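Local coordinates for dally-like, isoform A (Drosophila melanogaster, PDB 6XTZ), which is a glypican that binds Wnt and Hedgehog family proteins at the cell surface and shields the lipid moiety of Wnt so that it can signal at a distance, at residues K83-F87 and I445-I449; F147-Y151 and P181-P186; C251-K256 and P464-C468; E264-W269 and Q522-K527. The protein carries 5 engineered substitutions. One frame throughout, in Å; residues are numbered along the deposited sequence.

In the fold
The elongated, all-helical glypican core shows how contacts near and far in sequence join the helices of a long bundle. From the N terminus, helix 51-110 opens contact 1, whose loop closes only at helix 441-455. Nested inside it lies contact 2, where helix 139-158 meets the turn leading into helix 185-216, near the bound O-palmitoleoyl serine. Helices 248-258 and 263-283 then open contacts 3 and 4, which close at helices 459-467 and 513-538. Contacts 1, 3 and 4 therefore cross one another, whereas contact 2 is already closed before contacts 3 and 4 open. Contacts 2 and 3, with centres about 61 Å apart, lie on opposite sides of the chain's centre.

Contact 1 of 4, residues K83-F87 and I445-I449; sequences KATKF and IVRDI
Residues 83-87 of helix 51-110 and 445-449 of helix 441-455 exemplify antiparallel helix pairing with a polar margin. The local axes approach to 10.2 Å, crossing at -163°; CA of Lys83 lies 6.7 Å from CA of Ile449, and CA of Phe87 6.1 Å from CA of Ile445. Lys83, mm at chi1 and chi2 and then extended, places NZ 2.6 Å from Asp448 OD2 in a hydrogen-bonded salt bridge. The other carboxylate oxygen, OD1, is engaged by Arg452. Lys86, all-trans, donates from NZ to a water 2.7 Å away, which donates weakly to Asp448 OD2 (3.5 Å). Beneath this layer, Ile445 CG1 lies 3.9 Å and Ile449 CD1 3.7 Å from Phe87 CB. Val446 CG2 meets the edge of the t-rotamer Phe87 ring, 3.7 Å from CE1, and Tyr203 of helix 185-216 pairs with that ring edge-to-face. The chemistry implies an apolar seam bordered by an Asp448 carboxylate that Lys83 and Arg452 share, with Lys86 joined only through a weak water bridge.

Contact 2 of 4, residues F147-Y151 and P181-P186; sequences FNTLY and PFGDVP
Prolines and aromatics dominate where residues 147-151 of helix 139-158 meet residues 181-186, which lead through a turn into helix 185-216. The CA atoms of Tyr151 and Pro181 lie 7.0 Å apart, those of Phe147 and Pro186 6.9 Å. Pro181 lays CD over the face of the Tyr151 ring (chi1 m), 3.5 Å from its centroid. Phe182, also m, offers its own face to the edge of Tyr151 in a T-shaped stack (centroids 5.2 Å apart, planes at 72°), and Leu150 CB lies 4.4 Å from Phe182 CE2. A type II' beta turn follows, Phe182 to Val185; at its second position, Gly183 (phi/psi 78/-143), a CB would jam against the carbonyl O of Phe182. One water accepts from Phe182 N (2.8 Å), donates to Gly183 O (2.9 Å) and bonds Tyr151 OH (2.7 Å). Pro186 sets CB 3.4 Å from the centroid of the m-rotamer Phe147 ring. The Phe147 side chain comes within about 4 Å of the bound O-palmitoleoyl serine, making this a helix-turn junction bordering the lipid-binding site.

Contact 3 of 4, residues C251-K256 and P464-C468; sequences CVNVIK and PHSVC
A disulfide runs from helix 248-258 to the residue just after helix 459-467, with apolar side chains round it. Segment 251-256 is helical; helix 459-467 is kinked at Pro464 and His465, whose N atoms have no bond to the turn before, and Cys468 is the first residue to leave helical angles. Cys251 pairs with Cys468 (CA to CA 6.2 Å) and Ile255 with Pro464 (5.1 Å). The covalent link joins Cys251 SG (chi1 t) to Cys468 SG (chi1 m) at 2.0 Å, with chi3 -93°. Apolar contacts flank it: Ile255, mm, brings CG1 to 3.8 Å from Cys468 SG, CB to 3.8 Å from Pro464 CB, and CD1 to 3.9 Å from Val467 CG1. Lys256 CG lies 3.6 Å from Pro464 CG, while its NZ bonds Thr497 O. A single CH-pi contact sets Val252 CG1 over the His465 ring, 4.2 Å from its centroid. What this adds up to chemically is a covalent clasp, bedded in hydrophobic side chains, between regions over 200 residues apart.

Contact 4 of 4, residues E264-W269 and Q522-K527; sequences EFDSEW and QLSHLK
Within the helical bundle of the glypican core, Leu526 and Leu523 fill the space between two nearly parallel helices. Segments 264-269 and 522-527, on helices 263-283 and 513-538, run at 12° with local axes 10.0 Å apart; the CA atoms of Phe265 and Leu523 lie 5.9 Å apart and those of Glu268 and Lys527 6.7 Å. Leu526, pointing across with chi1 t and chi2 p, buries the largest area. Its CD2 lies over the face of the t-rotamer Phe265 ring, a CH-pi contact 4.0 Å from the centroid, and 4.2 Å from CE3 at the Trp269 ring edge. Leu523, again t and p, puts CD1 3.7 Å from Phe265 CA and CD2 3.8 Å from Glu264 OE2. Trp460 of helix 459-467 meets both Phe265 and Trp269 edge-to-face. Glu268, mm, brings CB to 3.9 Å from Leu526 CD2, and its OE1 bonds Asn271 ND2. Its other oxygen, OE2, packs 3.4 Å from Lys527 CE yet stands 4.2 Å from Lys527 NZ, beyond a salt bridge.

Contact 1 of 4, residues K83-F87 and I445-I449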
loop_
_atom_site.group_PDB
_atom_site.type_symbol
_atom_site.label_atom_id
_atom_site.label_comp_id
_atom_site.label_asym_id
_atom_site.label_seq_id
_atom_site.Cartn_x
_atom_site.Cartn_y
_atom_site.Cartn_z
ATOM N N LYS A 83 -0.501 8.666 -7.196
ATOM C CA LYS A 83 0.828 8.948 -6.660
ATOM C C LYS A 83 1.828 7.874 -7.062
ATOM O O LYS A 83 3.009 8.172 -7.271
ATOM C CB LYS A 83 0.770 9.076 -5.138
ATOM C CG LYS A 83 -0.030 10.270 -4.638
ATOM C CD LYS A 83 0.618 11.588 -5.031
ATOM C CE LYS A 83 -0.177 12.762 -4.485
ATOM N NZ LYS A 83 0.443 14.075 -4.816
ATOM N N ALA A 84 1.379 6.621 -7.168
ATOM C CA ALA A 84 2.252 5.566 -7.672
ATOM C C ALA A 84 2.607 5.803 -9.133
ATOM O O ALA A 84 3.745 5.553 -9.550
ATOM C CB ALA A 84 1.588 4.203 -7.492
ATOM N N THR A 85 1.648 6.288 -9.926
ATOM C CA THR A 85 1.928 6.590 -11.326
ATOM C C THR A 85 2.874 7.779 -11.456
ATOM O O THR A 85 3.770 7.777 -12.310
ATOM C CB THR A 85 0.623 6.858 -12.077
ATOM O OG1 THR A 85 -0.179 5.670 -12.079
ATOM C CG2 THR A 85 0.902 7.277 -13.515
ATOM N N LYS A 86 2.688 8.803 -10.620
ATOM C CA LYS A 86 3.601 9.940 -10.634
ATOM C C LYS A 86 5.000 9.519 -10.208
ATOM O O LYS A 86 5.997 9.999 -10.758
ATOM C CB LYS A 86 3.070 11.048 -9.723
ATOM C CG LYS A 86 3.933 12.301 -9.695
ATOM C CD LYS A 86 3.372 13.346 -8.740
ATOM C CE LYS A 86 4.241 14.596 -8.713
ATOM N NZ LYS A 86 3.737 15.612 -7.746
ATOM N N PHE A 87 5.092 8.610 -9.235
ATOM C CA PHE A 87 6.390 8.126 -8.778
ATOM C C PHE A 87 7.126 7.390 -9.890
ATOM O O PHE A 87 8.317 7.625 -10.128
ATOM C CB PHE A 87 6.201 7.223 -7.559
ATOM C CG PHE A 87 7.446 6.500 -7.136
ATOM C CD1 PHE A 87 8.397 7.131 -6.350
ATOM C CD2 PHE A 87 7.661 5.183 -7.514
ATOM C CE1 PHE A 87 9.539 6.466 -5.954
ATOM C CE2 PHE A 87 8.804 4.512 -7.120
ATOM C CZ PHE A 87 9.742 5.155 -6.340
ATOM N N ILE A 445 8.554 13.245 -4.226
ATOM C CA ILE A 445 7.443 12.320 -4.414
ATOM C C ILE A 445 7.524 11.172 -3.413
ATOM O O ILE A 445 6.492 10.642 -2.982
ATOM C CB ILE A 445 7.399 11.818 -5.872
ATOM C CG1 ILE A 445 6.228 10.854 -6.085
ATOM C CG2 ILE A 445 8.708 11.159 -6.262
ATOM C CD1 ILE A 445 4.870 11.484 -5.893
ATOM N N VAL A 446 8.736 10.781 -3.012
ATOM C CA VAL A 446 8.879 9.760 -1.977
ATOM C C VAL A 446 8.367 10.282 -0.640
ATOM O O VAL A 446 7.674 9.567 0.096
ATOM C CB VAL A 446 10.342 9.290 -1.884
ATOM C CG1 VAL A 446 10.555 8.457 -0.627
ATOM C CG2 VAL A 446 10.720 8.482 -3.115
ATOM N N ARG A 447 8.690 11.534 -0.302
ATOM C CA ARG A 447 8.168 12.121 0.929
ATOM C C ARG A 447 6.655 12.285 0.862
ATOM O O ARG A 447 5.959 12.099 1.866
ATOM C CB ARG A 447 8.830 13.471 1.205
ATOM C CG ARG A 447 10.311 13.408 1.531
ATOM C CD ARG A 447 10.835 14.787 1.902
ATOM N NE ARG A 447 12.251 14.942 1.580
ATOM C CZ ARG A 447 13.246 14.585 2.384
ATOM N NH1 ARG A 447 12.985 14.045 3.568
ATOM N NH2 ARG A 447 14.503 14.765 2.004
ATOM N N ASP A 448 6.131 12.647 -0.312
ATOM C CA ASP A 448 4.688 12.803 -0.465
ATOM C C ASP A 448 3.971 11.479 -0.235
ATOM O O ASP A 448 3.008 11.405 0.536
ATOM C CB ASP A 448 4.371 13.359 -1.854
ATOM C CG ASP A 448 2.905 13.709 -2.026
ATOM O OD1 ASP A 448 2.169 13.731 -1.017
ATOM O OD2 ASP A 448 2.490 13.965 -3.175
ATOM N N ILE A 449 4.438 10.417 -0.895
ATOM C CA ILE A 449 3.848 9.095 -0.711
ATOM C C ILE A 449 3.988 8.640 0.735
ATOM O O ILE A 449 3.041 8.113 1.330
ATOM C CB ILE A 449 4.493 8.091 -1.683
ATOM C CG1 ILE A 449 4.075 8.402 -3.123
ATOM C CG2 ILE A 449 4.147 6.661 -1.294
ATOM C CD1 ILE A 449 4.866 7.643 -4.165
HETATM O O HOH W 1 4.592 15.850 -5.194
#

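Contact 2 of 4, residues F147-Y151 and P181-P186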
loop_
_atom_site.group_PDB
_atom_site.type_symbol
_atom_site.label_atom_id
_atom_site.label_comp_id
_atom_site.label_asym_id
_atom_site.label_seq_id
_atom_site.Cartn_x
_atom_site.Cartn_y
_atom_site.Cartn_z
ATOM N N PHE A 147 31.092 -5.475 -15.171
ATOM C CA PHE A 147 32.477 -5.275 -14.764
ATOM C C PHE A 147 33.398 -6.331 -15.359
ATOM O O PHE A 147 34.578 -6.054 -15.597
ATOM C CB PHE A 147 32.586 -5.265 -13.240
ATOM C CG PHE A 147 32.037 -4.021 -12.606
ATOM C CD1 PHE A 147 32.737 -2.827 -12.681
ATOM C CD2 PHE A 147 30.825 -4.042 -11.937
ATOM C CE1 PHE A 147 32.237 -1.677 -12.100
ATOM C CE2 PHE A 147 30.319 -2.895 -11.356
ATOM C CZ PHE A 147 31.024 -1.712 -11.437
ATOM N N ASN A 148 32.882 -7.538 -15.608
ATOM C CA ASN A 148 33.688 -8.559 -16.270
ATOM C C ASN A 148 34.122 -8.097 -17.656
ATOM O O ASN A 148 35.277 -8.296 -18.051
ATOM C CB ASN A 148 32.909 -9.872 -16.363
ATOM C CG ASN A 148 33.710 -10.979 -17.022
ATOM O OD1 ASN A 148 33.677 -11.144 -18.241
ATOM N ND2 ASN A 148 34.434 -11.744 -16.215
ATOM N N THR A 149 33.207 -7.480 -18.406
ATOM C CA THR A 149 33.571 -6.908 -19.698
ATOM C C THR A 149 34.599 -5.797 -19.531
ATOM O O THR A 149 35.550 -5.697 -20.316
ATOM C CB THR A 149 32.323 -6.389 -20.413
ATOM O OG1 THR A 149 31.413 -7.473 -20.631
ATOM C CG2 THR A 149 32.687 -5.768 -21.751
ATOM N N LEU A 150 34.433 -4.958 -18.506
ATOM C CA LEU A 150 35.436 -3.938 -18.217
ATOM C C LEU A 150 36.762 -4.568 -17.808
ATOM O O LEU A 150 37.833 -4.056 -18.153
ATOM C CB LEU A 150 34.929 -2.995 -17.125
ATOM C CG LEU A 150 34.290 -1.677 -17.570
ATOM C CD1 LEU A 150 33.212 -1.913 -18.612
ATOM C CD2 LEU A 150 33.723 -0.933 -16.372
ATOM N N TYR A 151 36.711 -5.679 -17.067
ATOM C CA TYR A 151 37.938 -6.372 -16.691
ATOM C C TYR A 151 38.691 -6.862 -17.921
ATOM O O TYR A 151 39.925 -6.813 -17.965
ATOM C CB TYR A 151 37.622 -7.546 -15.761
ATOM C CG TYR A 151 37.089 -7.162 -14.397
ATOM C CD1 TYR A 151 37.212 -5.864 -13.914
ATOM C CD2 TYR A 151 36.463 -8.103 -13.589
ATOM C CE1 TYR A 151 36.724 -5.517 -12.667
ATOM C CE2 TYR A 151 35.974 -7.766 -12.343
ATOM C CZ TYR A 151 36.106 -6.472 -11.886
ATOM O OH TYR A 151 35.617 -6.136 -10.643
ATOM N N PRO A 181 40.365 -6.795 -10.154
ATOM C CA PRO A 181 41.352 -5.821 -10.651
ATOM C C PRO A 181 41.178 -4.427 -10.074
ATOM O O PRO A 181 42.174 -3.712 -9.901
ATOM C CB PRO A 181 41.122 -5.828 -12.172
ATOM C CG PRO A 181 40.333 -7.071 -12.454
ATOM C CD PRO A 181 39.515 -7.323 -11.234
ATOM N N PHE A 182 39.948 -4.015 -9.774
ATOM C CA PHE A 182 39.675 -2.686 -9.245
ATOM C C PHE A 182 39.514 -2.677 -7.730
ATOM O O PHE A 182 39.058 -1.675 -7.172
ATOM C CB PHE A 182 38.416 -2.104 -9.894
ATOM C CG PHE A 182 38.474 -2.040 -11.395
ATOM C CD1 PHE A 182 39.682 -1.877 -12.053
ATOM C CD2 PHE A 182 37.314 -2.139 -12.149
ATOM C CE1 PHE A 182 39.732 -1.818 -13.433
ATOM C CE2 PHE A 182 37.358 -2.080 -13.529
ATOM C CZ PHE A 182 38.569 -1.919 -14.172
ATOM N N GLY A 183 39.879 -3.762 -7.053
ATOM C CA GLY A 183 39.619 -3.874 -5.632
ATOM C C GLY A 183 38.173 -4.231 -5.352
ATOM O O GLY A 183 37.567 -5.004 -6.100
ATOM N N ASP A 184 37.607 -3.671 -4.284
ATOM C CA ASP A 184 36.225 -3.930 -3.901
ATOM C C ASP A 184 35.262 -2.859 -4.406
ATOM O O ASP A 184 34.085 -2.874 -4.034
ATOM C CB ASP A 184 36.116 -4.059 -2.379
ATOM C CG ASP A 184 36.615 -2.825 -1.643
ATOM O OD1 ASP A 184 37.000 -1.838 -2.305
ATOM O OD2 ASP A 184 36.624 -2.843 -0.395
ATOM N N VAL A 185 35.740 -1.931 -5.238
ATOM C CA VAL A 185 34.874 -0.853 -5.727
ATOM C C VAL A 185 33.741 -1.383 -6.599
ATOM O O VAL A 185 32.586 -0.959 -6.389
ATOM C CB VAL A 185 35.719 0.218 -6.434
ATOM C CG1 VAL A 185 34.829 1.283 -7.056
ATOM C CG2 VAL A 185 36.701 0.845 -5.457
ATOM N N PRO A 186 33.965 -2.272 -7.573
ATOM C CA PRO A 186 32.826 -2.776 -8.361
ATOM C C PRO A 186 31.796 -3.525 -7.534
ATOM O O PRO A 186 30.590 -3.333 -7.735
ATOM C CB PRO A 186 33.495 -3.692 -9.394
ATOM C CG PRO A 186 34.877 -3.164 -9.520
ATOM C CD PRO A 186 35.251 -2.732 -8.138
HETATM O O HOH W 2 37.572 -5.244 -8.959
#

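Contact 3 of 4, residues C251-K256 and P464-C468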
loop_
_atom_site.group_PDB
_atom_site.type_symbol
_atom_site.label_atom_id
_atom_site.label_comp_id
_atom_site.label_asym_id
_atom_site.label_seq_id
_atom_site.Cartn_x
_atom_site.Cartn_y
_atom_site.Cartn_z
ATOM N N CYS A 251 -22.704 2.542 18.211
ATOM C CA CYS A 251 -22.590 2.699 16.765
ATOM C C CYS A 251 -21.301 2.077 16.239
ATOM O O CYS A 251 -21.312 1.391 15.210
ATOM C CB CYS A 251 -22.659 4.180 16.390
ATOM S SG CYS A 251 -22.481 4.520 14.621
ATOM N N VAL A 252 -20.180 2.307 16.930
ATOM C CA VAL A 252 -18.897 1.794 16.452
ATOM C C VAL A 252 -18.910 0.271 16.406
ATOM O O VAL A 252 -18.423 -0.340 15.446
ATOM C CB VAL A 252 -17.743 2.324 17.326
ATOM C CG1 VAL A 252 -16.440 1.626 16.968
ATOM C CG2 VAL A 252 -17.602 3.829 17.159
ATOM N N ASN A 253 -19.476 -0.367 17.434
ATOM C CA ASN A 253 -19.533 -1.825 17.456
ATOM C C ASN A 253 -20.379 -2.374 16.315
ATOM O O ASN A 253 -20.072 -3.442 15.775
ATOM C CB ASN A 253 -20.076 -2.310 18.799
ATOM C CG ASN A 253 -19.049 -2.221 19.906
ATOM O OD1 ASN A 253 -17.848 -2.332 19.662
ATOM N ND2 ASN A 253 -19.516 -2.024 21.133
ATOM N N VAL A 254 -21.441 -1.664 15.935
ATOM C CA VAL A 254 -22.297 -2.136 14.850
ATOM C C VAL A 254 -21.573 -2.023 13.514
ATOM O O VAL A 254 -21.557 -2.969 12.716
ATOM C CB VAL A 254 -23.630 -1.366 14.841
ATOM C CG1 VAL A 254 -24.460 -1.752 13.625
ATOM C CG2 VAL A 254 -24.403 -1.642 16.121
ATOM N N ILE A 255 -20.959 -0.868 13.249
ATOM C CA ILE A 255 -20.246 -0.691 11.987
ATOM C C ILE A 255 -19.055 -1.639 11.908
ATOM O O ILE A 255 -18.746 -2.176 10.838
ATOM C CB ILE A 255 -19.816 0.776 11.807
ATOM C CG1 ILE A 255 -20.993 1.716 12.069
ATOM C CG2 ILE A 255 -19.284 0.997 10.399
ATOM C CD1 ILE A 255 -22.125 1.563 11.083
ATOM N N LYS A 256 -18.372 -1.865 13.035
ATOM C CA LYS A 256 -17.273 -2.827 13.050
ATOM C C LYS A 256 -17.751 -4.216 12.643
ATOM O O LYS A 256 -17.040 -4.944 11.943
ATOM C CB LYS A 256 -16.619 -2.873 14.431
ATOM C CG LYS A 256 -15.599 -1.776 14.680
ATOM C CD LYS A 256 -14.762 -2.083 15.912
ATOM C CE LYS A 256 -13.572 -1.144 16.024
ATOM N NZ LYS A 256 -12.641 -1.566 17.105
ATOM N N PRO A 464 -15.319 2.649 10.966
ATOM C CA PRO A 464 -16.472 2.726 11.881
ATOM C C PRO A 464 -16.546 4.035 12.646
ATOM O O PRO A 464 -17.642 4.575 12.837
ATOM C CB PRO A 464 -16.260 1.525 12.817
ATOM C CG PRO A 464 -14.820 1.180 12.687
ATOM C CD PRO A 464 -14.472 1.481 11.267
ATOM N N HIS A 465 -15.406 4.569 13.085
ATOM C CA HIS A 465 -15.413 5.876 13.731
ATOM C C HIS A 465 -15.764 6.982 12.748
ATOM O O HIS A 465 -16.375 7.986 13.136
ATOM C CB HIS A 465 -14.057 6.145 14.381
ATOM C CG HIS A 465 -13.668 5.117 15.395
ATOM N ND1 HIS A 465 -13.948 5.253 16.739
ATOM C CD2 HIS A 465 -13.035 3.927 15.262
ATOM C CE1 HIS A 465 -13.497 4.196 17.389
ATOM N NE2 HIS A 465 -12.939 3.376 16.515
ATOM N N SER A 466 -15.399 6.818 11.475
ATOM C CA SER A 466 -15.742 7.822 10.474
ATOM C C SER A 466 -17.224 7.769 10.126
ATOM O O SER A 466 -17.860 8.812 9.927
ATOM C CB SER A 466 -14.886 7.629 9.224
ATOM O OG SER A 466 -15.291 8.505 8.188
ATOM N N VAL A 467 -17.794 6.565 10.050
ATOM C CA VAL A 467 -19.211 6.429 9.723
ATOM C C VAL A 467 -20.079 7.012 10.833
ATOM O O VAL A 467 -21.098 7.659 10.565
ATOM C CB VAL A 467 -19.553 4.953 9.447
ATOM C CG1 VAL A 467 -21.051 4.778 9.246
ATOM C CG2 VAL A 467 -18.791 4.449 8.232
ATOM N N CYS A 468 -19.687 6.813 12.089
ATOM C CA CYS A 468 -20.480 7.265 13.226
ATOM C C CYS A 468 -20.312 8.753 13.526
ATOM O O CYS A 468 -20.775 9.206 14.579
ATOM C CB CYS A 468 -20.129 6.446 14.472
ATOM S SG CYS A 468 -20.475 4.675 14.320
#

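Contact 4 of 4, residues E264-W269 and Q522-K527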
loop_
_atom_site.group_PDB
_atom_site.type_symbol
_atom_site.label_atom_id
_atom_site.label_comp_id
_atom_site.label_asym_id
_atom_site.label_seq_id
_atom_site.Cartn_x
_atom_site.Cartn_y
_atom_site.Cartn_z
ATOM N N GLU A 264 -8.758 -8.892 9.095
ATOM C CA GLU A 264 -7.411 -9.281 8.690
ATOM C C GLU A 264 -6.805 -8.252 7.749
ATOM O O GLU A 264 -5.626 -7.899 7.874
ATOM C CB GLU A 264 -7.439 -10.653 8.014
ATOM C CG GLU A 264 -7.605 -11.837 8.949
ATOM C CD GLU A 264 -7.891 -13.124 8.197
ATOM O OE1 GLU A 264 -9.046 -13.310 7.758
ATOM O OE2 GLU A 264 -6.960 -13.939 8.030
ATOM N N PHE A 265 -7.603 -7.759 6.800
ATOM C CA PHE A 265 -7.102 -6.797 5.825
ATOM C C PHE A 265 -6.651 -5.511 6.501
ATOM O O PHE A 265 -5.690 -4.877 6.051
ATOM C CB PHE A 265 -8.181 -6.506 4.783
ATOM C CG PHE A 265 -7.673 -5.798 3.561
ATOM C CD1 PHE A 265 -7.079 -6.508 2.531
ATOM C CD2 PHE A 265 -7.799 -4.424 3.436
ATOM C CE1 PHE A 265 -6.614 -5.862 1.402
ATOM C CE2 PHE A 265 -7.336 -3.772 2.310
ATOM C CZ PHE A 265 -6.743 -4.493 1.292
ATOM N N ASP A 266 -7.326 -5.119 7.585
ATOM C CA ASP A 266 -6.921 -3.928 8.323
ATOM C C ASP A 266 -5.556 -4.114 8.977
ATOM O O ASP A 266 -4.707 -3.219 8.916
ATOM C CB ASP A 266 -7.978 -3.583 9.369
ATOM C CG ASP A 266 -7.486 -2.577 10.386
ATOM O OD1 ASP A 266 -7.013 -1.498 9.976
ATOM O OD2 ASP A 266 -7.586 -2.866 11.596
ATOM N N SER A 267 -5.324 -5.271 9.604
ATOM C CA SER A 267 -4.057 -5.483 10.297
ATOM C C SER A 267 -2.895 -5.561 9.315
ATOM O O SER A 267 -1.825 -4.994 9.567
ATOM C CB SER A 267 -4.130 -6.747 11.156
ATOM O OG SER A 267 -4.317 -7.903 10.359
ATOM N N GLU A 268 -3.086 -6.248 8.187
ATOM C CA GLU A 268 -2.028 -6.311 7.184
ATOM C C GLU A 268 -1.814 -4.964 6.504
ATOM O O GLU A 268 -0.697 -4.666 6.066
ATOM C CB GLU A 268 -2.343 -7.390 6.148
ATOM C CG GLU A 268 -2.387 -8.800 6.716
ATOM C CD GLU A 268 -1.037 -9.277 7.225
ATOM O OE1 GLU A 268 -0.006 -8.663 6.879
ATOM O OE2 GLU A 268 -1.008 -10.274 7.975
ATOM N N TRP A 269 -2.864 -4.144 6.404
ATOM C CA TRP A 269 -2.700 -2.795 5.872
ATOM C C TRP A 269 -1.753 -1.980 6.744
ATOM O O TRP A 269 -0.953 -1.187 6.234
ATOM C CB TRP A 269 -4.062 -2.108 5.763
ATOM C CG TRP A 269 -4.030 -0.769 5.083
ATOM C CD1 TRP A 269 -3.904 0.451 5.680
ATOM C CD2 TRP A 269 -4.143 -0.517 3.676
ATOM N NE1 TRP A 269 -3.926 1.447 4.732
ATOM C CE2 TRP A 269 -4.070 0.879 3.494
ATOM C CE3 TRP A 269 -4.297 -1.337 2.553
ATOM C CZ2 TRP A 269 -4.146 1.473 2.235
ATOM C CZ3 TRP A 269 -4.372 -0.746 1.305
ATOM C CH2 TRP A 269 -4.296 0.646 1.156
ATOM N N GLN A 522 -7.372 -10.494 -2.290
ATOM C CA GLN A 522 -6.876 -9.171 -1.921
ATOM C C GLN A 522 -5.967 -9.247 -0.704
ATOM O O GLN A 522 -4.989 -8.496 -0.602
ATOM C CB GLN A 522 -8.043 -8.223 -1.657
ATOM C CG GLN A 522 -8.575 -7.546 -2.901
ATOM C CD GLN A 522 -8.937 -8.533 -3.991
ATOM O OE1 GLN A 522 -9.749 -9.435 -3.782
ATOM N NE2 GLN A 522 -8.328 -8.374 -5.160
ATOM N N LEU A 523 -6.279 -10.142 0.233
ATOM C CA LEU A 523 -5.405 -10.342 1.380
ATOM C C LEU A 523 -4.077 -10.953 0.954
ATOM O O LEU A 523 -3.021 -10.597 1.488
ATOM C CB LEU A 523 -6.104 -11.226 2.410
ATOM C CG LEU A 523 -5.522 -11.255 3.819
ATOM C CD1 LEU A 523 -5.566 -9.869 4.439
ATOM C CD2 LEU A 523 -6.294 -12.252 4.664
ATOM N N SER A 524 -4.110 -11.866 -0.020
ATOM C CA SER A 524 -2.886 -12.521 -0.468
ATOM C C SER A 524 -1.990 -11.557 -1.239
ATOM O O SER A 524 -0.764 -11.589 -1.086
ATOM C CB SER A 524 -3.231 -13.739 -1.324
ATOM O OG SER A 524 -2.061 -14.414 -1.749
ATOM N N HIS A 525 -2.582 -10.699 -2.074
ATOM C CA HIS A 525 -1.786 -9.715 -2.802
ATOM C C HIS A 525 -1.169 -8.695 -1.854
ATOM O O HIS A 525 -0.009 -8.301 -2.027
ATOM C CB HIS A 525 -2.644 -9.011 -3.853
ATOM C CG HIS A 525 -3.075 -9.898 -4.979
ATOM N ND1 HIS A 525 -2.341 -10.987 -5.392
ATOM C CD2 HIS A 525 -4.168 -9.856 -5.778
ATOM C CE1 HIS A 525 -2.960 -11.578 -6.399
ATOM N NE2 HIS A 525 -4.072 -10.911 -6.652
ATOM N N LEU A 526 -1.931 -8.256 -0.847
ATOM C CA LEU A 526 -1.399 -7.289 0.108
ATOM C C LEU A 526 -0.251 -7.883 0.913
ATOM O O LEU A 526 0.772 -7.221 1.123
ATOM C CB LEU A 526 -2.510 -6.798 1.036
ATOM C CG LEU A 526 -2.110 -5.713 2.037
ATOM C CD1 LEU A 526 -1.584 -4.483 1.314
ATOM C CD2 LEU A 526 -3.278 -5.349 2.937
ATOM N N LYS A 527 -0.395 -9.130 1.369
ATOM C CA LYS A 527 0.694 -9.774 2.094
ATOM C C LYS A 527 1.903 -9.990 1.192
ATOM O O LYS A 527 3.049 -9.909 1.646
ATOM C CB LYS A 527 0.230 -11.106 2.685
ATOM C CG LYS A 527 -0.776 -10.979 3.817
ATOM C CD LYS A 527 -1.186 -12.348 4.343
ATOM C CE LYS A 527 -2.208 -12.228 5.463
ATOM N NZ LYS A 527 -2.670 -13.561 5.943
#